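Local coordinates for protein 3-oxo-tetronate kinase (Salmonella typhimurium, PDB 3DQQ) that probably catalyses the ATP-dependent phosphorylation of 3-oxo-tetronate to 3-oxo-tetronate 4-phosphate, as a member of the four-carbon acid sugar kinase family, at residues 111-116 against 224-229; 117-122 against 205-210; 213-218 against 231-236. All coordinates share one frame; numbering follows the deposited sequence.

Interactions 1 and 2 are buried, whereas interaction 3 lies at the surface, and all three are away from the residues that probably bind ATP. Helix 224-235 supplies one side of interactions 1 and 3, and helix 204-214 serves interactions 2 and 3. In the buried contacts the chemistry is aliphatic: a leucine meets strand 112-115 in interaction 1, and another meets the loop that follows in interaction 2. One water adds a polar bridge to interaction 1. At the surface, 213-218 against 231-236 replaces the leucines with arginine and tryptophan. The three contacts touch one another through S115 and Q210, V113 and L214, and the salt bridge of E208 with R232.

Interaction 1: 111-116 against 224-229; sequences FTVISP and SGLAMG
L226 reaches from helix 224-235 to S115 and V113 on strand 112-115. Its CB faces the serine, 4.1 Å from S115 OG. With CG anti to the backbone N (chi1 -179°), the side chain extends toward the strand and then forks. L226 CD2 lies 3.9 Å from S115 CB and 4.2 Å from V113 CG2, the valine and leucine side chains crossing at about a right angle. L226 CD1 instead packs against Q210 of helix 204-214, and L214 of that helix touches both V113 and L226. Beta-branched valine suits the strand, while the longer leucine can bridge from helix to strand. Serine is small enough to let the leucine CB approach, and its OG is satisfied by a hydrogen bond to Q210 OE1. Beside this packing, a water donates to S115 O at 2.6 Å and accepts from L226 N at 2.9 Å. It thereby occupies an amide in the opening turn of the helix, where N-H groups commonly lack a carbonyl from a preceding turn. The contact thus combines dispersion between hydrocarbon branches with a water bridge from backbone to backbone, which satisfies polar atoms that burial would otherwise make costly.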
ATOM      1  N   PHE A 111      11.289  -5.044  40.454  1.00 35.25           N
ATOM      2  CA  PHE A 111      10.388  -6.005  39.881  1.00 35.30           C
ATOM      3  C   PHE A 111       9.250  -5.304  39.191  1.00 35.30           C
ATOM      4  O   PHE A 111       8.734  -4.400  39.777  1.00 36.58           O
ATOM      5  CB  PHE A 111       9.840  -6.848  40.990  1.00 35.21           C
ATOM      6  CG  PHE A 111       9.066  -7.986  40.507  1.00 36.39           C
ATOM      7  CD1 PHE A 111       9.711  -9.049  39.917  1.00 35.57           C
ATOM      8  CD2 PHE A 111       7.678  -7.975  40.553  1.00 37.40           C
ATOM      9  CE1 PHE A 111       8.994 -10.102  39.401  1.00 36.61           C
ATOM     10  CE2 PHE A 111       6.948  -9.048  40.039  1.00 37.82           C
ATOM     11  CZ  PHE A 111       7.600 -10.104  39.471  1.00 35.96           C
ATOM     12  N   THR A 112       8.863  -5.690  37.971  1.00 34.92           N
ATOM     13  CA  THR A 112       7.720  -5.069  37.272  1.00 35.43           C
ATOM     14  C   THR A 112       6.983  -6.059  36.460  1.00 34.42           C
ATOM     15  O   THR A 112       7.503  -7.104  36.167  1.00 35.09           O
ATOM     16  CB  THR A 112       8.194  -3.991  36.313  1.00 36.15           C
ATOM     17  OG1 THR A 112       9.100  -3.179  37.050  1.00 43.09           O
ATOM     18  CG2 THR A 112       7.055  -3.090  35.794  1.00 35.53           C
ATOM     19  N   VAL A 113       5.771  -5.725  36.061  1.00 33.88           N
ATOM     20  CA  VAL A 113       4.995  -6.638  35.268  1.00 33.36           C
ATOM     21  C   VAL A 113       4.965  -6.202  33.848  1.00 33.20           C
ATOM     22  O   VAL A 113       5.224  -5.034  33.549  1.00 32.18           O
ATOM     23  CB  VAL A 113       3.569  -6.761  35.781  1.00 34.05           C
ATOM     24  CG1 VAL A 113       3.576  -7.167  37.287  1.00 31.40           C
ATOM     25  CG2 VAL A 113       2.789  -5.476  35.479  1.00 32.64           C
ATOM     26  N   ILE A 114       4.673  -7.173  32.986  1.00 33.29           N
ATOM     27  CA  ILE A 114       4.538  -6.975  31.549  1.00 34.21           C
ATOM     28  C   ILE A 114       3.198  -7.549  31.184  1.00 35.38           C
ATOM     29  O   ILE A 114       3.024  -8.748  31.333  1.00 36.20           O
ATOM     30  CB  ILE A 114       5.627  -7.757  30.778  1.00 34.32           C
ATOM     31  CG1 ILE A 114       6.989  -7.127  31.019  1.00 34.03           C
ATOM     32  CG2 ILE A 114       5.358  -7.790  29.267  1.00 32.98           C
ATOM     33  CD1 ILE A 114       8.135  -7.998  30.634  1.00 33.26           C
ATOM     34  N   SER A 115       2.249  -6.720  30.721  1.00 36.17           N
ATOM     35  CA  SER A 115       0.894  -7.181  30.402  1.00 36.11           C
ATOM     36  C   SER A 115       0.345  -6.644  29.081  1.00 37.00           C
ATOM     37  O   SER A 115      -0.425  -5.694  29.057  1.00 37.21           O
ATOM     38  CB  SER A 115      -0.039  -6.783  31.520  1.00 35.81           C
ATOM     39  OG  SER A 115      -1.274  -7.475  31.412  1.00 35.10           O
ATOM     40  N   PRO A 116       0.715  -7.265  27.965  1.00 38.42           N
ATOM     41  CA  PRO A 116       0.276  -6.795  26.639  1.00 39.02           C
ATOM     42  C   PRO A 116      -1.176  -7.077  26.252  1.00 39.98           C
ATOM     43  O   PRO A 116      -1.726  -6.369  25.420  1.00 40.48           O
ATOM     44  CB  PRO A 116       1.167  -7.549  25.682  1.00 38.12           C
ATOM     45  CG  PRO A 116       2.156  -8.222  26.506  1.00 39.14           C
ATOM     46  CD  PRO A 116       1.594  -8.423  27.849  1.00 38.54           C
ATOM     47  N   SER A 224      -3.031  -1.537  26.461  1.00 35.46           N
ATOM     48  CA  SER A 224      -4.189  -0.865  27.022  1.00 36.28           C
ATOM     49  C   SER A 224      -5.032  -1.717  27.947  1.00 37.10           C
ATOM     50  O   SER A 224      -5.821  -1.177  28.722  1.00 38.28           O
ATOM     51  CB  SER A 224      -5.098  -0.399  25.896  1.00 36.36           C
ATOM     52  OG  SER A 224      -4.473   0.611  25.119  1.00 37.95           O
ATOM     53  N   GLY A 225      -4.909  -3.037  27.875  1.00 37.48           N
ATOM     54  CA  GLY A 225      -5.780  -3.911  28.679  1.00 37.37           C
ATOM     55  C   GLY A 225      -5.671  -3.759  30.187  1.00 37.62           C
ATOM     56  O   GLY A 225      -6.677  -3.641  30.895  1.00 37.66           O
ATOM     57  N   LEU A 226      -4.450  -3.776  30.695  1.00 37.96           N
ATOM     58  CA  LEU A 226      -4.229  -3.618  32.133  1.00 37.74           C
ATOM     59  C   LEU A 226      -4.733  -2.274  32.608  1.00 38.01           C
ATOM     60  O   LEU A 226      -5.251  -2.189  33.713  1.00 38.32           O
ATOM     61  CB  LEU A 226      -2.753  -3.785  32.472  1.00 37.04           C
ATOM     62  CG  LEU A 226      -2.359  -3.682  33.930  1.00 37.90           C
ATOM     63  CD1 LEU A 226      -3.264  -4.522  34.875  1.00 35.77           C
ATOM     64  CD2 LEU A 226      -0.832  -3.989  34.070  1.00 37.36           C
ATOM     65  N   ALA A 227      -4.586  -1.225  31.792  1.00 38.31           N
ATOM     66  CA  ALA A 227      -5.083   0.113  32.174  1.00 38.41           C
ATOM     67  C   ALA A 227      -6.571   0.060  32.458  1.00 38.43           C
ATOM     68  O   ALA A 227      -7.083   0.632  33.414  1.00 37.29           O
ATOM     69  CB  ALA A 227      -4.792   1.141  31.093  1.00 37.63           C
ATOM     70  N   MET A 228      -7.284  -0.641  31.609  1.00 40.03           N
ATOM     71  CA  MET A 228      -8.709  -0.830  31.840  1.00 40.89           C
ATOM     72  C   MET A 228      -8.938  -1.435  33.219  1.00 39.42           C
ATOM     73  O   MET A 228      -9.785  -0.999  33.971  1.00 39.10           O
ATOM     74  CB  MET A 228      -9.309  -1.708  30.737  1.00 40.71           C
ATOM     75  CG  MET A 228     -10.781  -1.993  30.951  1.00 42.48           C
ATOM     76  SD  MET A 228     -11.258  -3.584  30.210  1.00 50.03           S
ATOM     77  CE  MET A 228     -10.832  -3.376  28.443  1.00 45.51           C
ATOM     78  N   GLY A 229      -8.140  -2.430  33.561  1.00 38.93           N
ATOM     79  CA  GLY A 229      -8.281  -3.105  34.845  1.00 38.36           C
ATOM     80  C   GLY A 229      -7.952  -2.204  35.999  1.00 38.26           C
ATOM     81  O   GLY A 229      -8.609  -2.279  37.028  1.00 39.76           O
TER
HETATM   82  O   HOH W   1      -2.903  -4.925  28.535  1.00 33.09           O

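Interaction 2: 117-122 against 205-210; sequences ALPVNG and RHLEIQ
P119 O accepts the backbone N-H of G122, with 2.8 Å from G122 N to P119 O, and so closes the turn whose proline ring meets L207. The turn before it is held alike, N121 N lying 2.8 Å from its acceptor L118 O. Proline suits the start of this short 3-10 segment because its ring fixes phi and it has no N-H to satisfy. Across the contact, P119 and L207 reach toward each other: L207 CD1 comes 3.8 Å from P119 CD. The leucine's extended outer torsion (chi2 174°) carries that methyl away from the helix toward the loop, where it also lies 4.2 Å from A117 O. Its other methyl is turned to the alanine, with L207 CD2 4.8 Å from A117 CB, a looser approach. A117, with a single methyl, leaves the leucine's branch to reach the loop backbone. L207 CD1 touches G225 as well, wedged between loop and helix 224-235. Further round helix 204-214, H206 packs on helix 172-177, and E208 forms a salt bridge to R232 of helix 224-235. The contact therefore seats the loop between strands 112-115 and 123-126 on helix 204-214, with helix 224-235 alongside.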
ATOM      1  N   ALA A 117      -1.796  -8.079  26.840  1.00 40.63           N
ATOM      2  CA  ALA A 117      -3.084  -8.526  26.335  1.00 41.45           C
ATOM      3  C   ALA A 117      -4.095  -7.413  26.191  1.00 42.05           C
ATOM      4  O   ALA A 117      -4.160  -6.527  27.010  1.00 42.56           O
ATOM      5  CB  ALA A 117      -3.667  -9.596  27.239  1.00 41.52           C
ATOM      6  N   LEU A 118      -4.888  -7.503  25.134  1.00 43.05           N
ATOM      7  CA  LEU A 118      -6.154  -6.800  25.006  1.00 43.38           C
ATOM      8  C   LEU A 118      -7.190  -7.740  24.294  1.00 43.70           C
ATOM      9  O   LEU A 118      -7.411  -7.671  23.065  1.00 43.44           O
ATOM     10  CB  LEU A 118      -5.877  -5.535  24.220  1.00 43.34           C
ATOM     11  CG  LEU A 118      -7.048  -4.588  24.024  1.00 43.81           C
ATOM     12  CD1 LEU A 118      -7.610  -4.078  25.359  1.00 42.16           C
ATOM     13  CD2 LEU A 118      -6.524  -3.477  23.075  1.00 44.33           C
ATOM     14  N   PRO A 119      -7.761  -8.689  25.041  1.00 43.63           N
ATOM     15  CA  PRO A 119      -8.663  -9.700  24.467  1.00 44.45           C
ATOM     16  C   PRO A 119      -9.762  -9.191  23.520  1.00 45.41           C
ATOM     17  O   PRO A 119     -10.035  -9.794  22.489  1.00 46.04           O
ATOM     18  CB  PRO A 119      -9.284 -10.338  25.687  1.00 43.92           C
ATOM     19  CG  PRO A 119      -8.216 -10.264  26.703  1.00 44.64           C
ATOM     20  CD  PRO A 119      -7.532  -8.918  26.465  1.00 43.46           C
ATOM     21  N   VAL A 120     -10.364  -8.068  23.842  1.00 46.06           N
ATOM     22  CA  VAL A 120     -11.384  -7.517  22.989  1.00 45.66           C
ATOM     23  C   VAL A 120     -10.828  -7.264  21.580  1.00 45.71           C
ATOM     24  O   VAL A 120     -11.571  -7.280  20.642  1.00 46.58           O
ATOM     25  CB  VAL A 120     -11.985  -6.201  23.605  1.00 45.79           C
ATOM     26  CG1 VAL A 120     -11.590  -4.980  22.748  1.00 46.29           C
ATOM     27  CG2 VAL A 120     -13.489  -6.324  23.776  1.00 43.06           C
ATOM     28  N   ASN A 121      -9.546  -6.995  21.417  1.00 45.89           N
ATOM     29  CA  ASN A 121      -8.979  -6.886  20.059  1.00 45.94           C
ATOM     30  C   ASN A 121      -8.198  -8.117  19.654  1.00 45.35           C
ATOM     31  O   ASN A 121      -7.378  -8.051  18.764  1.00 44.97           O
ATOM     32  CB  ASN A 121      -8.024  -5.700  19.919  1.00 46.81           C
ATOM     33  CG  ASN A 121      -8.729  -4.373  19.963  1.00 49.69           C
ATOM     34  OD1 ASN A 121      -9.900  -4.291  20.356  1.00 57.15           O
ATOM     35  ND2 ASN A 121      -8.017  -3.311  19.573  1.00 49.71           N
ATOM     36  N   GLY A 122      -8.430  -9.233  20.319  1.00 44.86           N
ATOM     37  CA  GLY A 122      -7.785 -10.473  19.925  1.00 44.79           C
ATOM     38  C   GLY A 122      -6.329 -10.618  20.281  1.00 44.41           C
ATOM     39  O   GLY A 122      -5.606 -11.314  19.625  1.00 45.65           O
ATOM     40  N   ARG A 205     -11.956 -10.425  32.534  1.00 41.43           N
ATOM     41  CA  ARG A 205     -11.888 -10.715  33.958  1.00 41.64           C
ATOM     42  C   ARG A 205     -10.445 -10.851  34.456  1.00 40.04           C
ATOM     43  O   ARG A 205     -10.111 -10.485  35.580  1.00 39.68           O
ATOM     44  CB  ARG A 205     -12.649 -11.991  34.247  1.00 41.10           C
ATOM     45  CG  ARG A 205     -12.727 -12.369  35.691  1.00 42.73           C
ATOM     46  CD  ARG A 205     -13.490 -13.746  35.846  1.00 48.82           C
ATOM     47  NE  ARG A 205     -13.122 -14.747  34.794  1.00 56.11           N
ATOM     48  CZ  ARG A 205     -12.095 -15.621  34.859  1.00 56.35           C
ATOM     49  NH1 ARG A 205     -11.295 -15.691  35.943  1.00 54.93           N
ATOM     50  NH2 ARG A 205     -11.859 -16.423  33.813  1.00 56.84           N
ATOM     51  N   HIS A 206      -9.591 -11.419  33.629  1.00 38.93           N
ATOM     52  CA  HIS A 206      -8.210 -11.580  33.992  1.00 38.13           C
ATOM     53  C   HIS A 206      -7.540 -10.235  34.180  1.00 37.56           C
ATOM     54  O   HIS A 206      -6.760 -10.037  35.125  1.00 37.04           O
ATOM     55  CB  HIS A 206      -7.495 -12.321  32.890  1.00 38.52           C
ATOM     56  CG  HIS A 206      -7.769 -13.789  32.877  1.00 38.15           C
ATOM     57  ND1 HIS A 206      -7.662 -14.553  31.738  1.00 37.23           N
ATOM     58  CD2 HIS A 206      -8.114 -14.638  33.871  1.00 37.24           C
ATOM     59  CE1 HIS A 206      -7.924 -15.809  32.037  1.00 36.35           C
ATOM     60  NE2 HIS A 206      -8.205 -15.887  33.324  1.00 34.45           N
ATOM     61  N   LEU A 207      -7.855  -9.309  33.280  1.00 36.34           N
ATOM     62  CA  LEU A 207      -7.357  -7.956  33.397  1.00 35.88           C
ATOM     63  C   LEU A 207      -7.878  -7.246  34.628  1.00 35.98           C
ATOM     64  O   LEU A 207      -7.127  -6.499  35.277  1.00 37.30           O
ATOM     65  CB  LEU A 207      -7.676  -7.160  32.159  1.00 35.26           C
ATOM     66  CG  LEU A 207      -6.898  -7.675  30.930  1.00 33.78           C
ATOM     67  CD1 LEU A 207      -7.365  -6.950  29.677  1.00 31.01           C
ATOM     68  CD2 LEU A 207      -5.408  -7.529  31.155  1.00 31.37           C
ATOM     69  N   GLU A 208      -9.129  -7.490  34.994  1.00 35.53           N
ATOM     70  CA  GLU A 208      -9.679  -6.897  36.195  1.00 35.48           C
ATOM     71  C   GLU A 208      -8.950  -7.418  37.417  1.00 35.00           C
ATOM     72  O   GLU A 208      -8.671  -6.665  38.341  1.00 35.22           O
ATOM     73  CB  GLU A 208     -11.154  -7.179  36.321  1.00 35.03           C
ATOM     74  CG  GLU A 208     -12.037  -6.490  35.268  1.00 37.84           C
ATOM     75  CD  GLU A 208     -13.552  -6.817  35.432  1.00 39.92           C
ATOM     76  OE1 GLU A 208     -14.400  -5.932  35.161  1.00 44.23           O
ATOM     77  OE2 GLU A 208     -13.903  -7.959  35.853  1.00 48.92           O
ATOM     78  N   ILE A 209      -8.620  -8.703  37.422  1.00 34.55           N
ATOM     79  CA  ILE A 209      -7.877  -9.279  38.545  1.00 34.16           C
ATOM     80  C   ILE A 209      -6.475  -8.657  38.625  1.00 33.65           C
ATOM     81  O   ILE A 209      -5.968  -8.372  39.700  1.00 33.28           O
ATOM     82  CB  ILE A 209      -7.793 -10.810  38.413  1.00 33.89           C
ATOM     83  CG1 ILE A 209      -9.196 -11.405  38.549  1.00 34.32           C
ATOM     84  CG2 ILE A 209      -6.870 -11.407  39.469  1.00 33.85           C
ATOM     85  CD1 ILE A 209      -9.386 -12.808  37.924  1.00 34.62           C
ATOM     86  N   GLN A 210      -5.845  -8.440  37.477  1.00 33.71           N
ATOM     87  CA  GLN A 210      -4.497  -7.890  37.484  1.00 33.69           C
ATOM     88  C   GLN A 210      -4.560  -6.489  38.068  1.00 33.82           C
ATOM     89  O   GLN A 210      -3.754  -6.139  38.929  1.00 33.48           O
ATOM     90  CB  GLN A 210      -3.910  -7.832  36.086  1.00 33.70           C
ATOM     91  CG  GLN A 210      -3.542  -9.143  35.416  1.00 33.40           C
ATOM     92  CD  GLN A 210      -3.125  -8.897  33.951  1.00 34.20           C
ATOM     93  OE1 GLN A 210      -2.707  -7.789  33.625  1.00 36.68           O
ATOM     94  NE2 GLN A 210      -3.218  -9.916  33.080  1.00 31.86           N
TER

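Interaction 3: 213-218 against 231-236; sequences VLRDAP and ARQWAK
R215 runs its CG and CD methylenes obliquely against the CZ2-CH2 side of W234, the side chains crossing at about a right angle. R215 CG comes 3.5 Å from W234 CZ2, and R215 CD lies 3.7 Å from W234 CH2. The CD methylene makes an off-centre CH-pi contact, 4.2 Å from the centroid of the six-membered ring and 29° off its normal. With CG anti to the backbone N, the arginine leaves the type I turn L214-A217 toward helix 224-235. It then bends at the CG-CD bond (chi3 55°), bringing the guanidinium round to D216. W234 places its CG anti to the carbonyl carbon (chi1 -59°) and also packs on K4 and M27. The grip on D216 is side-on: R215 NE donates to D216 OD1 at 3.0 Å, nearly straight, and R215 NH2 donates to D216 OD2 at 3.1 Å. Both oxygens are approached on their syn sides, though the donors are tilted out of the carboxylate plane. Arginine fits here because its methylenes can pack against an aromatic ring while its charged head remains paired with carboxylate. Dispersion thus joins the turn after helix 204-214 to W234 of helix 224-235, and the local salt bridge probably restrains the guanidinium's rotation.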
ATOM      1  N   VAL A 213      -4.761  -6.573  41.675  1.00 32.22           N
ATOM      2  CA  VAL A 213      -3.527  -6.983  42.331  1.00 31.92           C
ATOM      3  C   VAL A 213      -2.535  -5.808  42.308  1.00 32.12           C
ATOM      4  O   VAL A 213      -1.879  -5.557  43.298  1.00 31.87           O
ATOM      5  CB  VAL A 213      -2.935  -8.233  41.644  1.00 31.58           C
ATOM      6  CG1 VAL A 213      -1.583  -8.550  42.190  1.00 28.82           C
ATOM      7  CG2 VAL A 213      -3.898  -9.406  41.786  1.00 30.83           C
ATOM      8  N   LEU A 214      -2.483  -5.080  41.187  1.00 32.12           N
ATOM      9  CA  LEU A 214      -1.455  -4.084  40.931  1.00 32.02           C
ATOM     10  C   LEU A 214      -1.877  -2.648  41.163  1.00 32.63           C
ATOM     11  O   LEU A 214      -1.170  -1.750  40.808  1.00 31.79           O
ATOM     12  CB  LEU A 214      -0.980  -4.238  39.509  1.00 31.50           C
ATOM     13  CG  LEU A 214      -0.356  -5.612  39.169  1.00 30.89           C
ATOM     14  CD1 LEU A 214      -0.418  -5.801  37.659  1.00 27.79           C
ATOM     15  CD2 LEU A 214       1.075  -5.765  39.728  1.00 21.39           C
ATOM     16  N   ARG A 215      -3.015  -2.416  41.801  1.00 34.27           N
ATOM     17  CA  ARG A 215      -3.419  -1.057  42.161  1.00 34.36           C
ATOM     18  C   ARG A 215      -2.285  -0.157  42.638  1.00 33.55           C
ATOM     19  O   ARG A 215      -2.268   1.018  42.349  1.00 32.96           O
ATOM     20  CB  ARG A 215      -4.443  -1.084  43.286  1.00 34.91           C
ATOM     21  CG  ARG A 215      -5.292   0.179  43.305  1.00 36.99           C
ATOM     22  CD  ARG A 215      -6.125   0.336  44.572  1.00 39.60           C
ATOM     23  NE  ARG A 215      -5.306   0.270  45.773  1.00 43.80           N
ATOM     24  CZ  ARG A 215      -5.762  -0.150  46.947  1.00 46.96           C
ATOM     25  NH1 ARG A 215      -7.047  -0.491  47.088  1.00 48.78           N
ATOM     26  NH2 ARG A 215      -4.940  -0.193  47.996  1.00 46.97           N
ATOM     27  N   ASP A 216      -1.361  -0.687  43.417  1.00 33.29           N
ATOM     28  CA  ASP A 216      -0.313   0.153  43.995  1.00 33.03           C
ATOM     29  C   ASP A 216       1.089  -0.139  43.536  1.00 31.70           C
ATOM     30  O   ASP A 216       2.033   0.310  44.150  1.00 31.95           O
ATOM     31  CB  ASP A 216      -0.341   0.045  45.480  1.00 33.11           C
ATOM     32  CG  ASP A 216      -1.679   0.389  46.057  1.00 39.21           C
ATOM     33  OD1 ASP A 216      -2.479   1.055  45.357  1.00 49.63           O
ATOM     34  OD2 ASP A 216      -1.936   0.034  47.243  1.00 48.67           O
ATOM     35  N   ALA A 217       1.256  -0.872  42.460  1.00 30.88           N
ATOM     36  CA  ALA A 217       2.592  -1.047  41.922  1.00 31.16           C
ATOM     37  C   ALA A 217       3.119   0.354  41.499  1.00 31.66           C
ATOM     38  O   ALA A 217       2.379   1.182  40.937  1.00 32.92           O
ATOM     39  CB  ALA A 217       2.576  -2.039  40.761  1.00 29.72           C
ATOM     40  N   PRO A 218       4.381   0.654  41.792  1.00 31.18           N
ATOM     41  CA  PRO A 218       4.966   1.923  41.356  1.00 30.45           C
ATOM     42  C   PRO A 218       5.138   2.043  39.866  1.00 30.14           C
ATOM     43  O   PRO A 218       5.008   3.135  39.331  1.00 30.47           O
ATOM     44  CB  PRO A 218       6.336   1.932  41.996  1.00 29.85           C
ATOM     45  CG  PRO A 218       6.345   0.879  42.960  1.00 31.12           C
ATOM     46  CD  PRO A 218       5.332  -0.139  42.563  1.00 31.44           C
ATOM     47  N   ALA A 231      -8.240   1.057  35.903  1.00 36.32           N
ATOM     48  CA  ALA A 231      -9.284   2.082  35.965  1.00 37.12           C
ATOM     49  C   ALA A 231     -10.468   1.586  36.750  1.00 37.88           C
ATOM     50  O   ALA A 231     -11.001   2.305  37.564  1.00 38.20           O
ATOM     51  CB  ALA A 231      -9.729   2.503  34.607  1.00 36.29           C
ATOM     52  N   ARG A 232     -10.855   0.337  36.555  1.00 39.18           N
ATOM     53  CA  ARG A 232     -12.013  -0.191  37.257  1.00 40.20           C
ATOM     54  C   ARG A 232     -11.808  -0.380  38.732  1.00 41.76           C
ATOM     55  O   ARG A 232     -12.790  -0.472  39.471  1.00 42.54           O
ATOM     56  CB  ARG A 232     -12.438  -1.512  36.663  1.00 40.46           C
ATOM     57  CG  ARG A 232     -12.827  -1.385  35.211  1.00 40.44           C
ATOM     58  CD  ARG A 232     -13.518  -2.571  34.679  1.00 40.27           C
ATOM     59  NE  ARG A 232     -13.861  -2.277  33.311  1.00 41.37           N
ATOM     60  CZ  ARG A 232     -14.192  -3.171  32.395  1.00 42.55           C
ATOM     61  NH1 ARG A 232     -14.282  -4.453  32.693  1.00 43.99           N
ATOM     62  NH2 ARG A 232     -14.450  -2.762  31.165  1.00 42.46           N
ATOM     63  N   GLN A 233     -10.560  -0.456  39.189  1.00 43.16           N
ATOM     64  CA  GLN A 233     -10.329  -0.385  40.616  1.00 43.94           C
ATOM     65  C   GLN A 233     -10.709   0.963  41.148  1.00 45.22           C
ATOM     66  O   GLN A 233     -11.190   1.048  42.256  1.00 45.97           O
ATOM     67  CB  GLN A 233      -8.884  -0.619  40.969  1.00 44.03           C
ATOM     68  CG  GLN A 233      -8.584  -2.047  41.136  1.00 44.83           C
ATOM     69  CD  GLN A 233      -9.416  -2.682  42.202  1.00 44.72           C
ATOM     70  OE1 GLN A 233      -9.410  -2.243  43.358  1.00 45.47           O
ATOM     71  NE2 GLN A 233     -10.139  -3.738  41.833  1.00 41.69           N
ATOM     72  N   TRP A 234     -10.480   2.025  40.390  1.00 46.26           N
ATOM     73  CA  TRP A 234     -10.770   3.360  40.903  1.00 47.61           C
ATOM     74  C   TRP A 234     -12.199   3.702  40.611  1.00 49.13           C
ATOM     75  O   TRP A 234     -12.768   4.564  41.224  1.00 49.08           O
ATOM     76  CB  TRP A 234      -9.820   4.393  40.316  1.00 46.35           C
ATOM     77  CG  TRP A 234      -8.416   4.068  40.626  1.00 45.31           C
ATOM     78  CD1 TRP A 234      -7.472   3.609  39.775  1.00 43.99           C
ATOM     79  CD2 TRP A 234      -7.804   4.131  41.903  1.00 45.95           C
ATOM     80  NE1 TRP A 234      -6.307   3.387  40.427  1.00 42.81           N
ATOM     81  CE2 TRP A 234      -6.475   3.693  41.746  1.00 44.34           C
ATOM     82  CE3 TRP A 234      -8.240   4.537  43.170  1.00 44.68           C
ATOM     83  CZ2 TRP A 234      -5.568   3.648  42.808  1.00 44.90           C
ATOM     84  CZ3 TRP A 234      -7.341   4.478  44.230  1.00 45.09           C
ATOM     85  CH2 TRP A 234      -6.013   4.045  44.036  1.00 45.48           C
ATOM     86  N   ALA A 235     -12.804   2.988  39.680  1.00 52.50           N
ATOM     87  CA  ALA A 235     -14.217   3.204  39.388  1.00 54.80           C
ATOM     88  C   ALA A 235     -15.025   2.687  40.566  1.00 57.24           C
ATOM     89  O   ALA A 235     -16.070   3.252  40.866  1.00 58.20           O
ATOM     90  CB  ALA A 235     -14.638   2.501  38.057  1.00 54.90           C
ATOM     91  N   LYS A 236     -14.488   1.657  41.251  1.00 59.74           N
ATOM     92  CA  LYS A 236     -15.179   0.888  42.313  1.00 61.15           C
ATOM     93  C   LYS A 236     -15.855   1.680  43.422  1.00 62.73           C
ATOM     94  O   LYS A 236     -16.853   1.207  43.957  1.00 63.12           O
ATOM     95  CB  LYS A 236     -14.250  -0.177  42.953  1.00 61.41           C
ATOM     96  CG  LYS A 236     -14.064  -1.446  42.092  1.00 61.55           C
ATOM     97  CD  LYS A 236     -13.801  -2.729  42.921  1.00 61.69           C
ATOM     98  CE  LYS A 236     -13.304  -3.914  42.037  1.00 61.52           C
ATOM     99  NZ  LYS A 236     -12.551  -4.957  42.822  1.00 61.24           N
TER